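Local coordinates for MutT/NUDIX family protein (Bacillus thuringiensis str. Al Hakam, PDB 3ID9) that probably hydrolyses a nucleoside diphosphate linked to another group, as enzymes of the MutT/Nudix family do, though its own substrate is not established, at residues Lys35-Lys40 / His122-Val127; Val77-Leu82 / Ile98-Glu103; Tyr84-Pro89 / Gln156-Asn161. One frame throughout, in Å; residues are numbered along the deposited sequence.

Contact 1 (Lys35-Lys40 / His122-Val127); sequences KVLLVK and HDVQMV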
loop_
_atom_site.group_PDB
_atom_site.type_symbol
_atom_site.label_atom_id
_atom_site.label_comp_id
_atom_site.label_asym_id
_atom_site.label_seq_id
_atom_site.Cartn_x
_atom_site.Cartn_y
_atom_site.Cartn_z
ATOM N N LYS B 35 -23.446 0.973 -0.905
ATOM C CA LYS B 35 -23.368 1.878 -2.049
ATOM C C LYS B 35 -22.025 2.573 -2.037
ATOM O O LYS B 35 -21.465 2.832 -0.973
ATOM C CB LYS B 35 -24.459 2.940 -1.986
ATOM C CG LYS B 35 -25.875 2.404 -1.998
ATOM C CD LYS B 35 -26.846 3.549 -1.790
ATOM C CE LYS B 35 -28.272 3.066 -1.667
ATOM N NZ LYS B 35 -29.191 4.212 -1.430
ATOM N N VAL B 36 -21.515 2.882 -3.221
ATOM C CA VAL B 36 -20.237 3.558 -3.339
ATOM C C VAL B 36 -20.419 4.999 -3.786
ATOM O O VAL B 36 -21.249 5.296 -4.634
ATOM C CB VAL B 36 -19.316 2.845 -4.359
ATOM C CG1 VAL B 36 -17.938 3.481 -4.352
ATOM C CG2 VAL B 36 -19.194 1.385 -4.005
ATOM N N LEU B 37 -19.620 5.894 -3.223
ATOM C CA LEU B 37 -19.681 7.304 -3.574
ATOM C C LEU B 37 -19.023 7.573 -4.927
ATOM O O LEU B 37 -17.831 7.345 -5.091
ATOM C CB LEU B 37 -18.968 8.119 -2.490
ATOM C CG LEU B 37 -18.755 9.643 -2.475
ATOM C CD1 LEU B 37 -18.866 10.254 -3.855
ATOM C CD2 LEU B 37 -19.760 10.262 -1.532
ATOM N N LEU B 38 -19.800 8.044 -5.902
ATOM C CA LEU B 38 -19.229 8.400 -7.190
ATOM C C LEU B 38 -19.337 9.903 -7.336
ATOM O O LEU B 38 -20.235 10.534 -6.798
ATOM C CB LEU B 38 -19.932 7.719 -8.363
ATOM C CG LEU B 38 -19.840 6.191 -8.412
ATOM C CD1 LEU B 38 -20.370 5.704 -9.769
ATOM C CD2 LEU B 38 -18.385 5.741 -8.183
ATOM N N VAL B 39 -18.392 10.457 -8.073
ATOM C CA VAL B 39 -18.287 11.872 -8.316
ATOM C C VAL B 39 -18.364 12.088 -9.823
ATOM O O VAL B 39 -18.057 11.184 -10.605
ATOM C CB VAL B 39 -16.934 12.370 -7.733
ATOM C CG1 VAL B 39 -16.398 13.539 -8.513
ATOM C CG2 VAL B 39 -17.125 12.755 -6.278
ATOM N N LYS B 40 -18.792 13.272 -10.240
ATOM C CA LYS B 40 -18.883 13.546 -11.666
ATOM C C LYS B 40 -17.642 14.327 -12.076
ATOM O O LYS B 40 -17.317 15.349 -11.469
ATOM C CB LYS B 40 -20.142 14.352 -11.975
ATOM C CG LYS B 40 -20.471 14.457 -13.445
ATOM C CD LYS B 40 -21.221 13.231 -13.943
ATOM C CE LYS B 40 -22.651 13.590 -14.374
ATOM N NZ LYS B 40 -22.694 14.604 -15.473
ATOM N N HIS B 122 -21.285 20.141 -4.903
ATOM C CA HIS B 122 -20.632 19.017 -5.550
ATOM C C HIS B 122 -21.575 18.042 -6.231
ATOM O O HIS B 122 -22.708 17.852 -5.795
ATOM C CB HIS B 122 -19.807 18.265 -4.514
ATOM C CG HIS B 122 -18.878 19.147 -3.742
ATOM N ND1 HIS B 122 -17.755 19.705 -4.303
ATOM C CD2 HIS B 122 -18.931 19.583 -2.462
ATOM C CE1 HIS B 122 -17.143 20.454 -3.397
ATOM N NE2 HIS B 122 -17.836 20.397 -2.276
ATOM N N ASP B 123 -21.090 17.431 -7.308
ATOM C CA ASP B 123 -21.853 16.433 -8.038
ATOM C C ASP B 123 -21.516 15.098 -7.393
ATOM O O ASP B 123 -20.432 14.556 -7.591
ATOM C CB ASP B 123 -21.456 16.430 -9.514
ATOM C CG ASP B 123 -21.839 17.717 -10.219
ATOM O OD1 ASP B 123 -22.819 18.365 -9.793
ATOM O OD2 ASP B 123 -21.174 18.077 -11.211
ATOM N N VAL B 124 -22.455 14.571 -6.616
ATOM C CA VAL B 124 -22.247 13.323 -5.895
ATOM C C VAL B 124 -23.423 12.365 -5.997
ATOM O O VAL B 124 -24.589 12.774 -6.011
ATOM C CB VAL B 124 -21.985 13.619 -4.403
ATOM C CG1 VAL B 124 -21.835 12.329 -3.615
ATOM C CG2 VAL B 124 -20.747 14.481 -4.274
ATOM N N GLN B 125 -23.108 11.079 -6.048
ATOM C CA GLN B 125 -24.132 10.063 -6.134
ATOM C C GLN B 125 -23.663 8.786 -5.436
ATOM O O GLN B 125 -22.506 8.385 -5.556
ATOM C CB GLN B 125 -24.438 9.780 -7.602
ATOM C CG GLN B 125 -25.549 8.790 -7.805
ATOM C CD GLN B 125 -25.725 8.378 -9.257
ATOM O OE1 GLN B 125 -26.578 7.552 -9.560
ATOM N NE2 GLN B 125 -24.920 8.944 -10.157
HETATM N N MSE B 126 -24.561 8.157 -4.691
HETATM C CA MSE B 126 -24.243 6.919 -3.997
HETATM C C MSE B 126 -24.828 5.790 -4.836
HETATM O O MSE B 126 -26.034 5.596 -4.868
HETATM C CB MSE B 126 -24.863 6.915 -2.596
HETATM C CG MSE B 126 -24.287 7.950 -1.636
HETATM SE SE MSE B 126 -22.360 7.778 -1.287
HETATM C CE MSE B 126 -22.346 6.027 -0.455
ATOM N N VAL B 127 -23.971 5.046 -5.521
ATOM C CA VAL B 127 -24.429 3.959 -6.367
ATOM C C VAL B 127 -24.262 2.579 -5.739
ATOM O O VAL B 127 -23.199 2.237 -5.238
ATOM C CB VAL B 127 -23.706 3.983 -7.735
ATOM C CG1 VAL B 127 -24.106 2.771 -8.561
ATOM C CG2 VAL B 127 -24.064 5.258 -8.493
#

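Contact 2 (Val77-Leu82 / Ile98-Glu103); sequences VKIKKL and ITFLLE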
loop_
_atom_site.group_PDB
_atom_site.type_symbol
_atom_site.label_atom_id
_atom_site.label_comp_id
_atom_site.label_asym_id
_atom_site.label_seq_id
_atom_site.Cartn_x
_atom_site.Cartn_y
_atom_site.Cartn_z
ATOM N N VAL B 77 -13.374 12.982 5.801
ATOM C CA VAL B 77 -13.167 11.546 5.900
ATOM C C VAL B 77 -11.888 11.147 6.606
ATOM O O VAL B 77 -11.007 11.970 6.851
ATOM C CB VAL B 77 -13.133 10.907 4.497
ATOM C CG1 VAL B 77 -14.403 11.256 3.731
ATOM C CG2 VAL B 77 -11.897 11.392 3.736
ATOM N N LYS B 78 -11.803 9.866 6.938
ATOM C CA LYS B 78 -10.607 9.318 7.551
ATOM C C LYS B 78 -10.355 7.980 6.866
ATOM O O LYS B 78 -11.288 7.322 6.392
ATOM C CB LYS B 78 -10.778 9.133 9.059
ATOM C CG LYS B 78 -11.572 7.921 9.480
ATOM C CD LYS B 78 -11.639 7.853 11.006
ATOM C CE LYS B 78 -12.526 6.706 11.482
ATOM N NZ LYS B 78 -12.635 6.669 12.969
ATOM N N ILE B 79 -9.090 7.594 6.789
ATOM C CA ILE B 79 -8.711 6.343 6.160
ATOM C C ILE B 79 -8.983 5.133 7.053
ATOM O O ILE B 79 -8.714 5.163 8.248
ATOM C CB ILE B 79 -7.215 6.382 5.769
ATOM C CG1 ILE B 79 -7.025 7.409 4.650
ATOM C CG2 ILE B 79 -6.732 4.996 5.348
ATOM C CD1 ILE B 79 -5.651 7.435 4.057
ATOM N N LYS B 80 -9.539 4.081 6.467
ATOM C CA LYS B 80 -9.815 2.856 7.208
ATOM C C LYS B 80 -8.658 1.916 6.926
ATOM O O LYS B 80 -7.986 1.441 7.836
ATOM C CB LYS B 80 -11.112 2.195 6.732
ATOM C CG LYS B 80 -12.383 2.889 7.172
ATOM C CD LYS B 80 -13.191 2.009 8.123
ATOM C CE LYS B 80 -13.767 0.779 7.420
ATOM N NZ LYS B 80 -14.786 1.136 6.390
ATOM N N LYS B 81 -8.434 1.653 5.645
ATOM C CA LYS B 81 -7.360 0.773 5.232
ATOM C C LYS B 81 -6.947 0.951 3.782
ATOM O O LYS B 81 -7.691 1.488 2.959
ATOM C CB LYS B 81 -7.744 -0.690 5.470
ATOM C CG LYS B 81 -7.346 -1.215 6.835
ATOM C CD LYS B 81 -7.596 -2.706 6.933
ATOM C CE LYS B 81 -6.974 -3.291 8.193
ATOM N NZ LYS B 81 -6.903 -4.788 8.122
ATOM N N LEU B 82 -5.733 0.501 3.495
ATOM C CA LEU B 82 -5.160 0.550 2.166
ATOM C C LEU B 82 -5.825 -0.641 1.478
ATOM O O LEU B 82 -5.687 -1.781 1.920
ATOM C CB LEU B 82 -3.655 0.334 2.273
ATOM C CG LEU B 82 -2.694 0.743 1.168
ATOM C CD1 LEU B 82 -3.344 0.466 -0.171
ATOM C CD2 LEU B 82 -2.332 2.209 1.317
ATOM N N ILE B 98 -2.679 4.296 -5.378
ATOM C CA ILE B 98 -3.207 3.749 -4.129
ATOM C C ILE B 98 -4.717 3.987 -3.958
ATOM O O ILE B 98 -5.205 5.099 -4.156
ATOM C CB ILE B 98 -2.495 4.360 -2.881
ATOM C CG1 ILE B 98 -1.014 3.973 -2.848
ATOM C CG2 ILE B 98 -3.157 3.857 -1.612
ATOM C CD1 ILE B 98 -0.125 4.855 -3.675
ATOM N N THR B 99 -5.441 2.935 -3.578
ATOM C CA THR B 99 -6.880 3.015 -3.350
ATOM C C THR B 99 -7.181 2.832 -1.865
ATOM O O THR B 99 -6.804 1.820 -1.267
ATOM C CB THR B 99 -7.652 1.932 -4.142
ATOM O OG1 THR B 99 -7.667 2.272 -5.532
ATOM C CG2 THR B 99 -9.089 1.826 -3.648
ATOM N N PHE B 100 -7.871 3.809 -1.278
ATOM C CA PHE B 100 -8.216 3.771 0.145
ATOM C C PHE B 100 -9.688 3.501 0.444
ATOM O O PHE B 100 -10.566 4.045 -0.219
ATOM C CB PHE B 100 -7.889 5.110 0.819
ATOM C CG PHE B 100 -6.432 5.377 1.002
ATOM C CD1 PHE B 100 -5.830 6.456 0.365
ATOM C CD2 PHE B 100 -5.665 4.578 1.848
ATOM C CE1 PHE B 100 -4.486 6.740 0.571
ATOM C CE2 PHE B 100 -4.320 4.850 2.063
ATOM C CZ PHE B 100 -3.726 5.931 1.424
ATOM N N LEU B 101 -9.951 2.668 1.446
ATOM C CA LEU B 101 -11.319 2.436 1.887
ATOM C C LEU B 101 -11.498 3.584 2.869
ATOM O O LEU B 101 -10.768 3.676 3.856
ATOM C CB LEU B 101 -11.467 1.107 2.628
ATOM C CG LEU B 101 -11.620 -0.114 1.725
ATOM C CD1 LEU B 101 -11.747 -1.375 2.575
ATOM C CD2 LEU B 101 -12.846 0.069 0.847
ATOM N N LEU B 102 -12.446 4.470 2.583
ATOM C CA LEU B 102 -12.686 5.628 3.428
ATOM C C LEU B 102 -13.907 5.488 4.324
ATOM O O LEU B 102 -14.786 4.663 4.081
ATOM C CB LEU B 102 -12.848 6.873 2.556
ATOM C CG LEU B 102 -11.634 7.245 1.711
ATOM C CD1 LEU B 102 -11.991 8.368 0.737
ATOM C CD2 LEU B 102 -10.499 7.666 2.635
ATOM N N GLU B 103 -13.937 6.306 5.369
ATOM C CA GLU B 103 -15.046 6.342 6.311
ATOM C C GLU B 103 -15.357 7.808 6.626
ATOM O O GLU B 103 -14.448 8.624 6.797
ATOM C CB GLU B 103 -14.670 5.595 7.584
ATOM C CG GLU B 103 -15.747 5.565 8.639
ATOM C CD GLU B 103 -15.424 4.580 9.748
ATOM O OE1 GLU B 103 -15.450 3.356 9.477
ATOM O OE2 GLU B 103 -15.139 5.031 10.881
#

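Contact 3 (Tyr84-Pro89 / Gln156-Asn161); sequences YVCDKP and QGLKRN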
loop_
_atom_site.group_PDB
_atom_site.type_symbol
_atom_site.label_atom_id
_atom_site.label_comp_id
_atom_site.label_asym_id
_atom_site.label_seq_id
_atom_site.Cartn_x
_atom_site.Cartn_y
_atom_site.Cartn_z
ATOM N N TYR B 84 -5.850 -1.264 -2.227
ATOM C CA TYR B 84 -5.174 -1.766 -3.396
ATOM C C TYR B 84 -4.064 -0.831 -3.838
ATOM O O TYR B 84 -4.225 0.391 -3.841
ATOM C CB TYR B 84 -6.215 -1.912 -4.508
ATOM C CG TYR B 84 -5.754 -2.599 -5.759
ATOM C CD1 TYR B 84 -5.697 -3.989 -5.835
ATOM C CD2 TYR B 84 -5.413 -1.861 -6.890
ATOM C CE1 TYR B 84 -5.317 -4.632 -7.015
ATOM C CE2 TYR B 84 -5.031 -2.488 -8.071
ATOM C CZ TYR B 84 -4.988 -3.872 -8.129
ATOM O OH TYR B 84 -4.636 -4.487 -9.312
ATOM N N VAL B 85 -2.933 -1.420 -4.204
ATOM C CA VAL B 85 -1.789 -0.662 -4.668
ATOM C C VAL B 85 -1.440 -1.207 -6.042
ATOM O O VAL B 85 -1.264 -2.412 -6.231
ATOM C CB VAL B 85 -0.579 -0.798 -3.707
ATOM C CG1 VAL B 85 0.637 -0.119 -4.310
ATOM C CG2 VAL B 85 -0.909 -0.158 -2.362
ATOM N N CYS B 86 -1.378 -0.304 -7.009
ATOM C CA CYS B 86 -1.068 -0.676 -8.375
ATOM C C CYS B 86 0.110 0.169 -8.838
ATOM O O CYS B 86 0.064 1.398 -8.766
ATOM C CB CYS B 86 -2.294 -0.420 -9.267
ATOM S SG CYS B 86 -2.003 -0.664 -11.041
ATOM N N ASP B 87 1.182 -0.477 -9.283
ATOM C CA ASP B 87 2.308 0.303 -9.750
ATOM C C ASP B 87 2.740 -0.069 -11.154
ATOM O O ASP B 87 2.737 -1.237 -11.538
ATOM C CB ASP B 87 3.480 0.263 -8.741
ATOM C CG ASP B 87 4.264 -1.037 -8.763
ATOM O OD1 ASP B 87 3.669 -2.129 -8.634
ATOM O OD2 ASP B 87 5.502 -0.952 -8.890
ATOM N N LYS B 88 3.045 0.971 -11.925
ATOM C CA LYS B 88 3.478 0.859 -13.312
ATOM C C LYS B 88 4.803 1.577 -13.449
ATOM O O LYS B 88 4.843 2.748 -13.827
ATOM C CB LYS B 88 2.474 1.524 -14.259
ATOM C CG LYS B 88 1.177 0.767 -14.490
ATOM C CD LYS B 88 0.349 1.510 -15.521
ATOM C CE LYS B 88 -0.945 0.801 -15.854
ATOM N NZ LYS B 88 -1.698 1.591 -16.882
ATOM N N PRO B 89 5.910 0.891 -13.133
ATOM C CA PRO B 89 7.211 1.551 -13.249
ATOM C C PRO B 89 7.573 1.979 -14.679
ATOM O O PRO B 89 8.315 2.947 -14.858
ATOM C CB PRO B 89 8.180 0.522 -12.650
ATOM C CG PRO B 89 7.504 -0.784 -12.914
ATOM C CD PRO B 89 6.050 -0.482 -12.614
ATOM N N GLN B 156 -0.545 -5.272 -6.966
ATOM C CA GLN B 156 -0.327 -5.771 -8.304
ATOM C C GLN B 156 0.686 -4.896 -9.015
ATOM O O GLN B 156 0.580 -3.672 -8.989
ATOM C CB GLN B 156 -1.642 -5.778 -9.070
ATOM C CG GLN B 156 -1.562 -6.390 -10.446
ATOM C CD GLN B 156 -2.896 -6.324 -11.177
ATOM O OE1 GLN B 156 -3.922 -6.784 -10.666
ATOM N NE2 GLN B 156 -2.888 -5.752 -12.377
ATOM N N GLY B 157 1.682 -5.532 -9.623
ATOM C CA GLY B 157 2.696 -4.806 -10.363
ATOM C C GLY B 157 2.401 -5.024 -11.837
ATOM O O GLY B 157 2.111 -6.145 -12.251
ATOM N N LEU B 158 2.458 -3.961 -12.631
ATOM C CA LEU B 158 2.181 -4.068 -14.059
ATOM C C LEU B 158 3.307 -3.520 -14.917
ATOM O O LEU B 158 3.706 -2.363 -14.781
ATOM C CB LEU B 158 0.895 -3.320 -14.399
ATOM C CG LEU B 158 -0.375 -3.850 -13.745
ATOM C CD1 LEU B 158 -1.508 -2.864 -13.930
ATOM C CD2 LEU B 158 -0.713 -5.198 -14.351
ATOM N N LYS B 159 3.810 -4.364 -15.807
ATOM C CA LYS B 159 4.873 -3.983 -16.723
ATOM C C LYS B 159 4.436 -4.358 -18.133
ATOM O O LYS B 159 3.672 -5.306 -18.316
ATOM C CB LYS B 159 6.170 -4.714 -16.368
ATOM C CG LYS B 159 6.760 -4.307 -15.030
ATOM C CD LYS B 159 8.088 -4.997 -14.749
ATOM C CE LYS B 159 9.162 -4.609 -15.752
ATOM N NZ LYS B 159 9.474 -3.157 -15.713
ATOM N N ARG B 160 4.898 -3.605 -19.125
ATOM C CA ARG B 160 4.551 -3.903 -20.508
ATOM C C ARG B 160 5.284 -5.154 -20.980
ATOM O O ARG B 160 6.301 -5.551 -20.408
ATOM C CB ARG B 160 4.906 -2.726 -21.421
ATOM C CG ARG B 160 3.795 -1.705 -21.596
ATOM C CD ARG B 160 2.606 -2.296 -22.359
ATOM N NE ARG B 160 2.423 -1.674 -23.674
ATOM C CZ ARG B 160 2.813 -2.209 -24.828
ATOM N NH1 ARG B 160 3.415 -3.392 -24.855
ATOM N NH2 ARG B 160 2.602 -1.554 -25.963
ATOM N N ASN B 161 4.746 -5.767 -22.029
ATOM C CA ASN B 161 5.299 -6.981 -22.634
ATOM C C ASN B 161 4.989 -8.234 -21.816
ATOM O O ASN B 161 4.544 -8.103 -20.651
ATOM C CB ASN B 161 6.814 -6.841 -22.822
ATOM C CG ASN B 161 7.202 -5.498 -23.413
ATOM O OD1 ASN B 161 6.587 -5.024 -24.371
ATOM N ND2 ASN B 161 8.228 -4.878 -22.846
#

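Contact 1 (Lys35-Lys40 / His122-Val127)
V36 and L38 pair with V127 and Q125 across two antiparallel strands, 35-40 and 124-127, whose axes approach to 4.3 Å at an angle of 156°. V36-V127 and L38-Q125 are hydrogen-bonded pairs, and each binds through both its N-H and its C=O. The non-hydrogen-bonded pairs L37-M126 and V39-V124 alternate with them. The bonds from V36 N to V127 O and from L38 N to Q125 O are both 2.7 Å; the latter is almost straight. A fifth bond, K40 N to D123 O, is weak at 3.4 Å, and D123 still belongs to the loop that leads into its strand.

L37, V39, V124 and M126 share one face. M126 is selenomethionine. Its chain bends at chi2 (-60°) and again at chi3 (-63°), which curls it back over strand 35-40. SE comes within 3.6 Å of L37 CD2, and CE ends near the carbonyl oxygen of K35. On the same face V124 CG1 meets both methyls of L37, with L37 CD1 at 3.6 Å from V124 CG1. The L37 side chain therefore touches both M126 and V124.

V36, L38, Q125 and V127 lie on the other face. There L38 CD1 meets V127 CG2 diagonally at 3.9 Å. At one end K35 crosses M126 at about a right angle. K35 CD lies 4.0 Å from M126 CB, and the amine leads away. At the other end K40 and D123 touch through their CB atoms, but their charged groups are not in contact.

Strand 35-40 also bonds through its main chain to L30 and S49. L37 packs on M69 and V39 on E72, both in helix 61-72. This is an antiparallel strand pair of the mixed sheet of the Nudix fold, lying under the helix that carries the Nudix signature.

Contact 2 (Val77-Leu82 / Ile98-Glu103)
I79 CD1 sits over the centre of the F100 ring, 3.4 Å from its centroid, in a CH-pi contact. I98 CG2 covers the opposite face, offset toward the rim. L82 CD2 approaches obliquely, 3.4 Å from F100 CE2, and also touches I98 CG2. The carbonyl oxygen of K81 lies in the ring plane, at the edge.

On the other side of the sheet, E103 reaches between two lysines. Its OE2 forms a long salt bridge to K78 NZ (3.6 Å), where the chains run side by side. Its OE1 forms another to K80 NZ (3.9 Å), with K80 crossing E103 at about a right angle.

The backbone sets these positions. K78 and E103 form an antiparallel hydrogen-bonded pair. K80 and K81 then both face L101 in a classic beta bulge: K80 N donates to L101 O, while L101 N donates to K81 O at 3.0 Å. This shifts the register by one residue. K81 NZ is bound by A150 O and A152 O of the second subunit, and Y155 of that subunit meets F100 edge-to-face.

The two strands form a hairpin. Helix 61-72 packs against V77, F100 and L102, and strand 23-32 flanks strand 95-104.

Contact 3 (Tyr84-Pro89 / Gln156-Asn161)
Y84 OH donates to Q156 OE1 at 2.8 Å. The ring and amide planes are 88° apart, and the hydroxyl stands above the amide carbonyl plane, 84° out of it. Q156 CG is anti to the backbone N (chi1 -175°), and the extended chain carries the amide to the phenol hydroxyl. Q156 CB approaches the phenol obliquely, 3.3 Å from Y84 OH.

Beside this pair the backbones run in parallel. Q156 N donates to V85 O at 3.0 Å. D87 N bonds to Q156 O, a longer link at 3.3 Å. L158 N binds D87 O at 2.9 Å. C86 pairs with Q156, and D87 with G157. On the face of C86 and Q156, C86 SG touches L158 CD1 at 3.7 Å. K88 crosses L158 obliquely.

D87 turns its OD1 toward the strand of G157, 3.3 Å from G157 CA. The hydroxyl of Y155 bonds that oxygen. OD2 accepts from L61 N of the second subunit, at the start of its helix 61-72. K159 NZ bonds G58 O of the second subunit and bridges to D90 of its own chain.

D87 is buried, yet each carboxylate oxygen has a donor. The nearby helix start would tend to stabilise its charge. Strand 154-157 and L158 are thus held to strand 77-88 by three main-chain bonds and the Y84-Q156 bond, while D87 and K159 tie this edge to the partner subunit.

All three contacts belong to one mixed sheet. Contact 1 joins strands 35-40 and 124-128. Contact 2 pairs 77-88 with 95-104, and its segments fall between those of contact 1 along the chain. Contact 3 adds strand 154-157 to the far end of 77-88, the strand it shares with contact 2, and its segments alternate with those of both others. Centres of contacts 1 and 2 are 16 Å apart, of 2 and 3 20 Å, and of 1 and 3 27 Å. Contacts 2 and 3 touch, T99 N lying 2.8 Å from Y84 O in a probable hydrogen bond. Both meet the second subunit, so these dimer contacts lie on the 77-88 side, away from contact 1.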